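Local coordinates for nitrogenase molybdenum-iron protein alpha chain (PDB 4WES) that forms, with the beta chain, the nitrogenase component that reduces dinitrogen to ammonia at an iron-molybdenum-sulfur cofactor, at residues 463-468 and 478-483; 339-344 and 360-365. All coordinates share one frame; numbering follows the deposited sequence.

Contact 1 of 2, residues 463-468 and 478-483; sequences AGIKEK and SKQLHS. With HCA (3-hydroxy-3-carboxy-adipic acid), chain E; ICS (iron-sulfur-molybdenum cluster with interstitial carbon), chain F.
His-482 turns its imidazole against Gly-464 and Ala-463: CD2 lies 3.5 Å from Gly-464 CA, and Ala-463 O sits at the ring edge, near its plane. His-482 ND1 binds the molybdenum of the cluster at 2.3 Å, a metal also held by O5 and O7 of homocitrate, whose C5 lies over one ring face toward the rim. Ring rotation is fixed from the other nitrogen too, since His-482 NE2 donates to an in-plane water (2.8 Å) that Glu-467 OE2 accepts from. Glu-467 OE1 meanwhile takes the N-H of Gly-464 from above the carboxylate plane. A straight bond (162°) runs from Ile-465 N to homocitrate O3, 2.8 Å away. The site sits where strand 460-462 of the alpha/beta fold passes into helix 465-473, and the loop after the helix comes back beside the strand's end. There a single bridge pairs Ala-463 with Gln-480, Leu-481 N reaching Ala-463 O at 2.9 Å and Ala-463 N giving a longer bond to Lys-479 O. Gln-480 lies side by side with Ile-465, its OE1 3.6 Å from Ile-465 CB, while NE2 bonds to Tyr-486. Crossing Gln-480 at about a right angle, Lys-468 bends at its last torsion (chi4 80°), and its NZ hydrogen-bonds Ser-478 O at 2.8 Å, nearly along the C=O axis. Asp-485 forms a salt bridge with that ammonium, and two waters link it to Lys-479 NZ, one only weakly.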
ATOM      1  N   ALA A 463     -19.751  18.575 -15.671  1.00  8.12           N
ATOM      2  CA  ALA A 463     -19.616  19.783 -14.856  1.00  8.20           C
ATOM      3  C   ALA A 463     -18.208  19.856 -14.265  1.00  7.63           C
ATOM      4  O   ALA A 463     -17.230  19.580 -14.998  1.00  8.03           O
ATOM      5  CB  ALA A 463     -20.760  19.866 -13.820  1.00  9.18           C
ATOM      6  N   GLY A 464     -18.079  20.223 -13.014  1.00  8.19           N
ATOM      7  CA  GLY A 464     -16.819  20.306 -12.337  1.00  7.80           C
ATOM      8  C   GLY A 464     -16.775  19.492 -11.069  1.00  7.28           C
ATOM      9  O   GLY A 464     -17.676  18.639 -10.817  1.00  7.98           O
ATOM     10  N   ILE A 465     -15.784  19.764 -10.239  1.00  7.18           N
ATOM     11  CA  ILE A 465     -15.549  18.974  -9.055  1.00  7.62           C
ATOM     12  C   ILE A 465     -16.608  19.180  -7.965  1.00  7.76           C
ATOM     13  O   ILE A 465     -16.861  18.270  -7.175  1.00  8.74           O
ATOM     14  CB  ILE A 465     -14.119  19.258  -8.539  1.00  9.54           C
ATOM     15  CG1 ILE A 465     -13.683  18.282  -7.465  1.00 11.09           C
ATOM     16  CG2 ILE A 465     -13.981  20.694  -8.041  1.00 10.12           C
ATOM     17  CD1 ILE A 465     -13.643  16.867  -7.880  1.00 11.60           C
ATOM     18  N   LYS A 466     -17.177  20.384  -7.883  1.00  7.74           N
ATOM     19  CA  LYS A 466     -18.163  20.651  -6.831  1.00  7.95           C
ATOM     20  C   LYS A 466     -19.483  19.966  -7.140  1.00  8.20           C
ATOM     21  O   LYS A 466     -20.192  19.556  -6.210  1.00  9.24           O
ATOM     22  CB  LYS A 466     -18.351  22.145  -6.602  1.00  8.05           C
ATOM     23  CG  LYS A 466     -17.043  22.837  -6.190  1.00  8.22           C
ATOM     24  CD  LYS A 466     -17.213  24.285  -5.764  1.00  8.49           C
ATOM     25  CE  LYS A 466     -17.844  25.212  -6.762  1.00  8.27           C
ATOM     26  NZ  LYS A 466     -17.084  25.308  -8.038  1.00  9.20           N
ATOM     27  N   GLU A 467     -19.834  19.838  -8.408  1.00  8.16           N
ATOM     28  CA  GLU A 467     -21.064  19.181  -8.803  1.00  8.27           C
ATOM     29  C   GLU A 467     -20.920  17.683  -8.926  1.00  8.51           C
ATOM     30  O   GLU A 467     -21.911  16.944  -8.761  1.00  8.90           O
ATOM     31  CB  GLU A 467     -21.563  19.738 -10.134  1.00  9.21           C
ATOM     32  CG  GLU A 467     -21.763  21.249 -10.219  1.00 10.43           C
ATOM     33  CD  GLU A 467     -20.563  22.029 -10.744  1.00 11.22           C
ATOM     34  OE1 GLU A 467     -19.416  21.504 -10.694  1.00  9.81           O
ATOM     35  OE2 GLU A 467     -20.798  23.177 -11.227  1.00 12.14           O
ATOM     36  N   LYS A 468     -19.729  17.196  -9.258  1.00  8.31           N
ATOM     37  CA  LYS A 468     -19.556  15.801  -9.712  1.00  8.06           C
ATOM     38  C   LYS A 468     -20.212  14.805  -8.731  1.00  7.88           C
ATOM     39  O   LYS A 468     -20.994  13.954  -9.152  1.00  8.04           O
ATOM     40  CB  LYS A 468     -18.072  15.440  -9.834  1.00  8.48           C
ATOM     41  CG  LYS A 468     -17.872  14.002 -10.287  1.00  8.92           C
ATOM     42  CD  LYS A 468     -16.408  13.578 -10.277  1.00  8.42           C
ATOM     43  CE  LYS A 468     -16.184  12.153 -10.716  1.00  9.46           C
ATOM     44  NZ  LYS A 468     -16.212  11.981 -12.187  1.00  8.50           N
ATOM     45  N   SER A 478     -21.317  11.734 -13.821  1.00  7.88           N
ATOM     46  CA  SER A 478     -20.830  13.082 -14.057  1.00  7.91           C
ATOM     47  C   SER A 478     -19.355  13.057 -14.376  1.00  8.50           C
ATOM     48  O   SER A 478     -18.547  12.743 -13.508  1.00 11.00           O
ATOM     49  CB  SER A 478     -21.093  14.000 -12.848  1.00  8.14           C
ATOM     50  OG  SER A 478     -20.612  15.308 -13.099  1.00  8.86           O
ATOM     51  N   LYS A 479     -18.995  13.408 -15.598  1.00  8.10           N
ATOM     52  CA  LYS A 479     -17.594  13.575 -15.965  1.00  7.75           C
ATOM     53  C   LYS A 479     -17.249  15.044 -15.948  1.00  7.55           C
ATOM     54  O   LYS A 479     -18.016  15.904 -16.402  1.00  8.81           O
ATOM     55  CB  LYS A 479     -17.300  12.926 -17.320  1.00  9.17           C
ATOM     56  CG  LYS A 479     -17.303  11.385 -17.270  1.00  9.72           C
ATOM     57  CD  LYS A 479     -16.259  10.823 -16.342  1.00 10.95           C
ATOM     58  CE  LYS A 479     -16.094   9.318 -16.362  1.00 10.95           C
ATOM     59  NZ  LYS A 479     -14.981   8.919 -15.459  1.00 12.98           N
ATOM     60  N   GLN A 480     -16.061  15.337 -15.424  1.00  7.25           N
ATOM     61  CA  GLN A 480     -15.582  16.704 -15.266  1.00  7.43           C
ATOM     62  C   GLN A 480     -15.024  17.257 -16.592  1.00  7.46           C
ATOM     63  O   GLN A 480     -14.106  16.690 -17.183  1.00  8.85           O
ATOM     64  CB  GLN A 480     -14.459  16.728 -14.250  1.00  7.34           C
ATOM     65  CG  GLN A 480     -14.867  16.288 -12.856  1.00  7.85           C
ATOM     66  CD  GLN A 480     -13.728  16.416 -11.883  1.00  7.03           C
ATOM     67  OE1 GLN A 480     -13.292  17.530 -11.550  1.00  8.16           O
ATOM     68  NE2 GLN A 480     -13.176  15.291 -11.443  1.00  7.87           N
ATOM     69  N   LEU A 481     -15.572  18.393 -17.029  1.00  7.62           N
ATOM     70  CA  LEU A 481     -15.059  19.042 -18.232  1.00  8.18           C
ATOM     71  C   LEU A 481     -14.005  20.108 -17.952  1.00  7.83           C
ATOM     72  O   LEU A 481     -13.477  20.683 -18.911  1.00  9.16           O
ATOM     73  CB  LEU A 481     -16.183  19.590 -19.117  1.00  9.23           C
ATOM     74  CG  LEU A 481     -16.912  18.543 -19.927  1.00 10.12           C
ATOM     75  CD1 LEU A 481     -17.978  19.206 -20.795  1.00 11.76           C
ATOM     76  CD2 LEU A 481     -15.991  17.703 -20.804  1.00 11.97           C
ATOM     77  N   HIS A 482     -13.690  20.388 -16.689  1.00  8.08           N
ATOM     78  CA  HIS A 482     -12.566  21.252 -16.367  1.00  7.81           C
ATOM     79  C   HIS A 482     -11.288  20.409 -16.247  1.00  7.74           C
ATOM     80  O   HIS A 482     -10.347  20.533 -17.036  1.00  8.77           O
ATOM     81  CB  HIS A 482     -12.743  22.062 -15.077  1.00  7.98           C
ATOM     82  CG  HIS A 482     -13.992  22.858 -14.912  1.00  7.83           C
ATOM     83  ND1 HIS A 482     -13.996  24.241 -14.839  1.00  7.66           N
ATOM     84  CD2 HIS A 482     -15.259  22.453 -14.626  1.00  8.54           C
ATOM     85  CE1 HIS A 482     -15.209  24.637 -14.501  1.00  7.94           C
ATOM     86  NE2 HIS A 482     -15.995  23.574 -14.378  1.00  8.52           N
ATOM     87  N   SER A 483     -11.267  19.523 -15.260  1.00  7.54           N
ATOM     88  CA  SER A 483     -10.093  18.725 -14.954  1.00  7.63           C
ATOM     89  C   SER A 483      -9.942  17.471 -15.784  1.00  7.51           C
ATOM     90  O   SER A 483      -8.922  16.764 -15.673  1.00  7.80           O
ATOM     91  CB  SER A 483     -10.097  18.279 -13.502  1.00  7.91           C
ATOM     92  OG  SER A 483     -11.111  17.271 -13.321  1.00  8.08           O
TER
HETATM   93  C1  HCA E 601     -11.320  28.011 -11.394  1.00  9.67           C
HETATM   94  C2  HCA E 601     -10.532  26.763 -11.801  1.00  8.09           C
HETATM   95  C3  HCA E 601     -11.400  25.628 -12.341  1.00  7.43           C
HETATM   96  C4  HCA E 601     -12.082  24.826 -11.216  1.00  7.37           C
HETATM   97  C5  HCA E 601     -12.700  23.559 -11.835  1.00  8.33           C
HETATM   98  C6  HCA E 601     -13.789  22.840 -11.097  1.00  8.30           C
HETATM   99  C7  HCA E 601     -10.515  24.663 -13.132  1.00  7.59           C
HETATM  100  O1  HCA E 601     -12.434  28.217 -11.894  1.00 10.09           O
HETATM  101  O2  HCA E 601     -10.794  28.800 -10.592  1.00 10.56           O
HETATM  102  O3  HCA E 601     -13.780  21.570 -11.119  1.00  8.11           O
HETATM  103  O4  HCA E 601     -14.671  23.503 -10.508  1.00  8.53           O
HETATM  104  O5  HCA E 601     -10.877  24.375 -14.294  1.00  7.33           O
HETATM  105  O6  HCA E 601      -9.525  24.169 -12.575  1.00  8.14           O
HETATM  106  O7  HCA E 601     -12.416  26.141 -13.189  1.00  7.52           O
HETATM  107 FE1  ICS F 602     -11.695  29.546 -21.135  1.00  8.52          FE
HETATM  108 MO1  ICS F 602     -12.283  25.730 -15.349  1.00  7.47          MO
HETATM  109 FE2  ICS F 602     -11.871  29.649 -18.485  1.00  8.08          FE
HETATM  110 FE3  ICS F 602     -10.499  27.673 -19.652  1.00  8.15          FE
HETATM  111 FE4  ICS F 602     -13.145  27.780 -19.874  1.00  8.18          FE
HETATM  112 FE5  ICS F 602     -13.387  26.383 -17.716  1.00  7.79          FE
HETATM  113 FE6  ICS F 602     -12.067  28.209 -16.356  1.00  7.80          FE
HETATM  114 FE7  ICS F 602     -10.769  26.274 -17.489  1.00  7.73          FE
HETATM  115  CX  ICS F 602     -11.990  27.666 -18.305  1.00  8.35           C
HETATM  116  S1A ICS F 602     -13.583  30.036 -19.910  1.00  8.76           S
HETATM  117  S1B ICS F 602     -13.993  27.277 -15.735  1.00  7.90           S
HETATM  118  S2A ICS F 602      -9.979  29.903 -19.714  1.00  8.61           S
HETATM  119  S2B ICS F 602     -11.888  30.386 -16.385  1.00  8.23           S
HETATM  120  S3A ICS F 602     -14.818  26.363 -19.459  1.00  8.42           S
HETATM  121  S3B ICS F 602     -10.358  27.116 -15.449  1.00  7.64           S
HETATM  122  S4A ICS F 602     -11.667  27.275 -21.554  1.00  8.70           S
HETATM  123  S4B ICS F 602     -12.159  24.544 -17.364  1.00  7.77           S
HETATM  124  S5A ICS F 602      -9.065  26.143 -18.880  1.00  8.36           S
HETATM  125  O   HOH W   1     -18.368  17.041 -13.216  1.00  9.14           O
HETATM  126  O   HOH W   2     -18.732  23.352 -13.702  1.00 12.37           O
HETATM  127  O   HOH W   3     -17.204   9.438 -13.094  1.00  9.65           O
HETATM  128  O   HOH W   4     -14.292   9.542 -12.719  1.00 11.36           O

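Contact 2 of 2, residues 339-344 and 360-365; sequences ACLYVG and VDSLVA. With ICS (iron-sulfur-molybdenum cluster with interstitial carbon), chain F.
A beta-alpha-beta unit of a Rossmann-like domain closes here: strand 338-343 runs out toward the cofactor, helices 347-350 and 352-357 make the crossover, and strand 361-367 returns parallel beside it, the short segments 25° apart in direction. Ala-339 pairs with Ser-362 and Leu-341 with Ala-365, so the second strand spends one residue more than the first, a beta bulge. Ala-339 uses both polar backbone atoms, N to Asp-361 O (2.9 Å) and O from Leu-363 N (2.9 Å), and Leu-341 N bonds to Val-364 O. The extra residue has its cost: the buried Val-364 N finds no partner, Ala-339 O being 3.8 Å off. On the sheet face of Ala-339, Leu-341, Ser-362 and Ala-365, Leu-341 CD1 packs 3.5 Å from Ser-362 OG, both side chains touching Leu-355 of helix 352-357, and Ala-339 CB meets Val-360 CG1 at 3.6 Å. On the other face Cys-340 holds SG anti to its carbonyl carbon (chi1 -52°), where the sulfur touches Val-364 CG2 and, at 3.7 Å, Val-364 CB; Val-452 of helix 446-456 packs on this pair. Asp-361, at the start of the returning strand, hydrogen-bonds His-435 through OD1. Past Leu-341 strand 338-343 continues, Val-343 bonding to Glu-368, and reaches the cluster, where Val-343 CG1 is 3.7 Å and Gly-344 N 3.3 Å from sulfur S3A.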
ATOM      1  N   ALA A 339     -27.526  14.274 -22.372  1.00 10.31           N
ATOM      2  CA  ALA A 339     -26.491  14.950 -21.596  1.00 10.38           C
ATOM      3  C   ALA A 339     -26.908  16.353 -21.214  1.00 10.03           C
ATOM      4  O   ALA A 339     -27.673  17.022 -21.928  1.00 10.10           O
ATOM      5  CB  ALA A 339     -25.187  14.992 -22.378  1.00 10.74           C
ATOM      6  N   CYS A 340     -26.298  16.827 -20.127  1.00  9.08           N
ATOM      7  CA  CYS A 340     -26.281  18.248 -19.770  1.00  9.42           C
ATOM      8  C   CYS A 340     -24.801  18.676 -19.651  1.00  8.81           C
ATOM      9  O   CYS A 340     -23.974  17.867 -19.270  1.00  9.63           O
ATOM     10  CB  CYS A 340     -26.998  18.478 -18.444  1.00  9.70           C
ATOM     11  SG  CYS A 340     -28.647  17.781 -18.315  1.00 12.57           S
ATOM     12  N   LEU A 341     -24.557  19.949 -19.955  1.00  9.15           N
ATOM     13  CA  LEU A 341     -23.204  20.501 -19.826  1.00  9.78           C
ATOM     14  C   LEU A 341     -23.213  21.797 -19.061  1.00  9.60           C
ATOM     15  O   LEU A 341     -23.915  22.729 -19.436  1.00 11.32           O
ATOM     16  CB  LEU A 341     -22.553  20.769 -21.186  1.00 11.68           C
ATOM     17  CG  LEU A 341     -22.444  19.626 -22.148  1.00 10.86           C
ATOM     18  CD1 LEU A 341     -23.631  19.500 -23.040  1.00 15.22           C
ATOM     19  CD2 LEU A 341     -21.209  19.786 -23.018  1.00 12.08           C
ATOM     20  N   TYR A 342     -22.354  21.893 -18.047  1.00  8.70           N
ATOM     21  CA  TYR A 342     -22.241  23.109 -17.274  1.00  8.53           C
ATOM     22  C   TYR A 342     -20.789  23.348 -16.901  1.00  8.30           C
ATOM     23  O   TYR A 342     -20.267  22.691 -16.027  1.00  9.50           O
ATOM     24  CB  TYR A 342     -23.112  23.096 -16.002  1.00  9.42           C
ATOM     25  CG  TYR A 342     -23.069  24.428 -15.300  1.00  8.74           C
ATOM     26  CD1 TYR A 342     -23.685  25.523 -15.873  1.00  9.07           C
ATOM     27  CD2 TYR A 342     -22.381  24.600 -14.122  1.00  9.87           C
ATOM     28  CE1 TYR A 342     -23.631  26.770 -15.283  1.00 10.39           C
ATOM     29  CE2 TYR A 342     -22.326  25.851 -13.513  1.00  9.84           C
ATOM     30  CZ  TYR A 342     -22.947  26.932 -14.093  1.00  9.69           C
ATOM     31  OH  TYR A 342     -22.923  28.183 -13.499  1.00 10.85           O
ATOM     32  N   VAL A 343     -20.154  24.265 -17.611  1.00  9.22           N
ATOM     33  CA  VAL A 343     -18.738  24.584 -17.371  1.00  8.95           C
ATOM     34  C   VAL A 343     -18.599  26.102 -17.214  1.00  9.31           C
ATOM     35  O   VAL A 343     -19.562  26.773 -16.856  1.00 10.61           O
ATOM     36  CB  VAL A 343     -17.774  23.959 -18.439  1.00  9.38           C
ATOM     37  CG1 VAL A 343     -16.502  23.505 -17.783  1.00  9.86           C
ATOM     38  CG2 VAL A 343     -18.419  22.764 -19.128  1.00  9.70           C
ATOM     39  N   GLY A 344     -17.402  26.647 -17.368  1.00  9.50           N
ATOM     40  CA  GLY A 344     -17.179  28.021 -16.967  1.00  9.39           C
ATOM     41  C   GLY A 344     -17.560  29.075 -17.988  1.00  8.81           C
ATOM     42  O   GLY A 344     -18.438  29.931 -17.735  1.00 10.18           O
ATOM     43  N   VAL A 360     -25.161  11.470 -28.783  1.00 10.28           N
ATOM     44  CA  VAL A 360     -25.648  11.954 -27.494  1.00 10.56           C
ATOM     45  C   VAL A 360     -26.372  13.283 -27.716  1.00 10.86           C
ATOM     46  O   VAL A 360     -25.916  14.136 -28.454  1.00 13.67           O
ATOM     47  CB  VAL A 360     -24.497  12.110 -26.515  1.00 10.19           C
ATOM     48  CG1 VAL A 360     -24.942  12.776 -25.218  1.00 11.79           C
ATOM     49  CG2 VAL A 360     -23.850  10.760 -26.226  1.00 11.29           C
ATOM     50  N   ASP A 361     -27.534  13.423 -27.074  1.00 10.97           N
ATOM     51  CA  ASP A 361     -28.396  14.574 -27.215  1.00 11.56           C
ATOM     52  C   ASP A 361     -28.201  15.521 -26.043  1.00 11.76           C
ATOM     53  O   ASP A 361     -28.576  15.188 -24.903  1.00 12.39           O
ATOM     54  CB  ASP A 361     -29.850  14.059 -27.271  1.00 12.91           C
ATOM     55  CG  ASP A 361     -30.872  15.146 -27.394  1.00 17.95           C
ATOM     56  OD1 ASP A 361     -30.530  16.338 -27.501  1.00 24.97           O
ATOM     57  OD2 ASP A 361     -32.084  14.775 -27.406  1.00 21.28           O
ATOM     58  N   SER A 362     -27.620  16.698 -26.305  1.00 11.03           N
ATOM     59  CA  SER A 362     -27.400  17.699 -25.286  1.00 11.10           C
ATOM     60  C   SER A 362     -28.640  18.535 -25.054  1.00 11.29           C
ATOM     61  O   SER A 362     -29.028  19.324 -25.903  1.00 14.56           O
ATOM     62  CB  SER A 362     -26.203  18.580 -25.622  1.00 12.51           C
ATOM     63  OG  SER A 362     -25.033  17.790 -25.721  1.00 13.65           O
ATOM     64  N   LEU A 363     -29.270  18.355 -23.903  1.00 10.63           N
ATOM     65  CA  LEU A 363     -30.573  18.970 -23.632  1.00 12.74           C
ATOM     66  C   LEU A 363     -30.498  20.257 -22.847  1.00 11.64           C
ATOM     67  O   LEU A 363     -31.428  21.063 -22.893  1.00 12.51           O
ATOM     68  CB  LEU A 363     -31.428  17.974 -22.847  1.00 16.72           C
ATOM     69  CG  LEU A 363     -31.797  16.717 -23.632  1.00 25.40           C
ATOM     70  CD1 LEU A 363     -32.716  15.809 -22.824  1.00 29.26           C
ATOM     71  CD2 LEU A 363     -32.479  17.125 -24.926  1.00 34.71           C
ATOM     72  N   VAL A 364     -29.417  20.423 -22.083  1.00 10.43           N
ATOM     73  CA  VAL A 364     -29.260  21.527 -21.155  1.00 10.26           C
ATOM     74  C   VAL A 364     -27.806  21.981 -21.263  1.00  9.81           C
ATOM     75  O   VAL A 364     -26.907  21.133 -21.250  1.00 10.73           O
ATOM     76  CB  VAL A 364     -29.507  21.064 -19.695  1.00 12.18           C
ATOM     77  CG1 VAL A 364     -29.223  22.209 -18.745  1.00 14.61           C
ATOM     78  CG2 VAL A 364     -30.909  20.496 -19.512  1.00 14.33           C
ATOM     79  N   ALA A 365     -27.581  23.283 -21.342  1.00 10.10           N
ATOM     80  CA  ALA A 365     -26.225  23.804 -21.290  1.00  9.90           C
ATOM     81  C   ALA A 365     -26.211  25.147 -20.618  1.00 10.06           C
ATOM     82  O   ALA A 365     -27.184  25.905 -20.649  1.00 12.23           O
ATOM     83  CB  ALA A 365     -25.640  23.926 -22.680  1.00 11.36           C
TER
HETATM   84 FE1  ICS F 602     -11.695  29.546 -21.135  1.00  8.52          FE
HETATM   85 MO1  ICS F 602     -12.283  25.730 -15.349  1.00  7.47          MO
HETATM   86 FE2  ICS F 602     -11.871  29.649 -18.485  1.00  8.08          FE
HETATM   87 FE3  ICS F 602     -10.499  27.673 -19.652  1.00  8.15          FE
HETATM   88 FE4  ICS F 602     -13.145  27.780 -19.874  1.00  8.18          FE
HETATM   89 FE5  ICS F 602     -13.387  26.383 -17.716  1.00  7.79          FE
HETATM   90 FE6  ICS F 602     -12.067  28.209 -16.356  1.00  7.80          FE
HETATM   91 FE7  ICS F 602     -10.769  26.274 -17.489  1.00  7.73          FE
HETATM   92  CX  ICS F 602     -11.990  27.666 -18.305  1.00  8.35           C
HETATM   93  S1A ICS F 602     -13.583  30.036 -19.910  1.00  8.76           S
HETATM   94  S1B ICS F 602     -13.993  27.277 -15.735  1.00  7.90           S
HETATM   95  S2A ICS F 602      -9.979  29.903 -19.714  1.00  8.61           S
HETATM   96  S2B ICS F 602     -11.888  30.386 -16.385  1.00  8.23           S
HETATM   97  S3A ICS F 602     -14.818  26.363 -19.459  1.00  8.42           S
HETATM   98  S3B ICS F 602     -10.358  27.116 -15.449  1.00  7.64           S
HETATM   99  S4A ICS F 602     -11.667  27.275 -21.554  1.00  8.70           S
HETATM  100  S4B ICS F 602     -12.159  24.544 -17.364  1.00  7.77           S
HETATM  101  S5A ICS F 602      -9.065  26.143 -18.880  1.00  8.36           S

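Along the chain contact 2 closes before contact 1 opens, and their centres lie 12 Å apart on the same side of the chain's centre. They share one mixed sheet: strand 338-343 lies between 361-367, its partner in contact 2, and the outermost strand 460-462, which leads into contact 1. The two contacts touch directly. Val-343 CG1 packs 3.4 Å from His-482 NE2, Tyr-342 CD2 lies 3.6 Å from Glu-467 OE2, and Leu-481 rests on Val-343. Both reach the iron-molybdenum cluster, contact 1 through its molybdenum end and contact 2 beside a sulfur, so the C-terminal end of strand 338-343 and the loop after helix 465-473 line the cofactor pocket together.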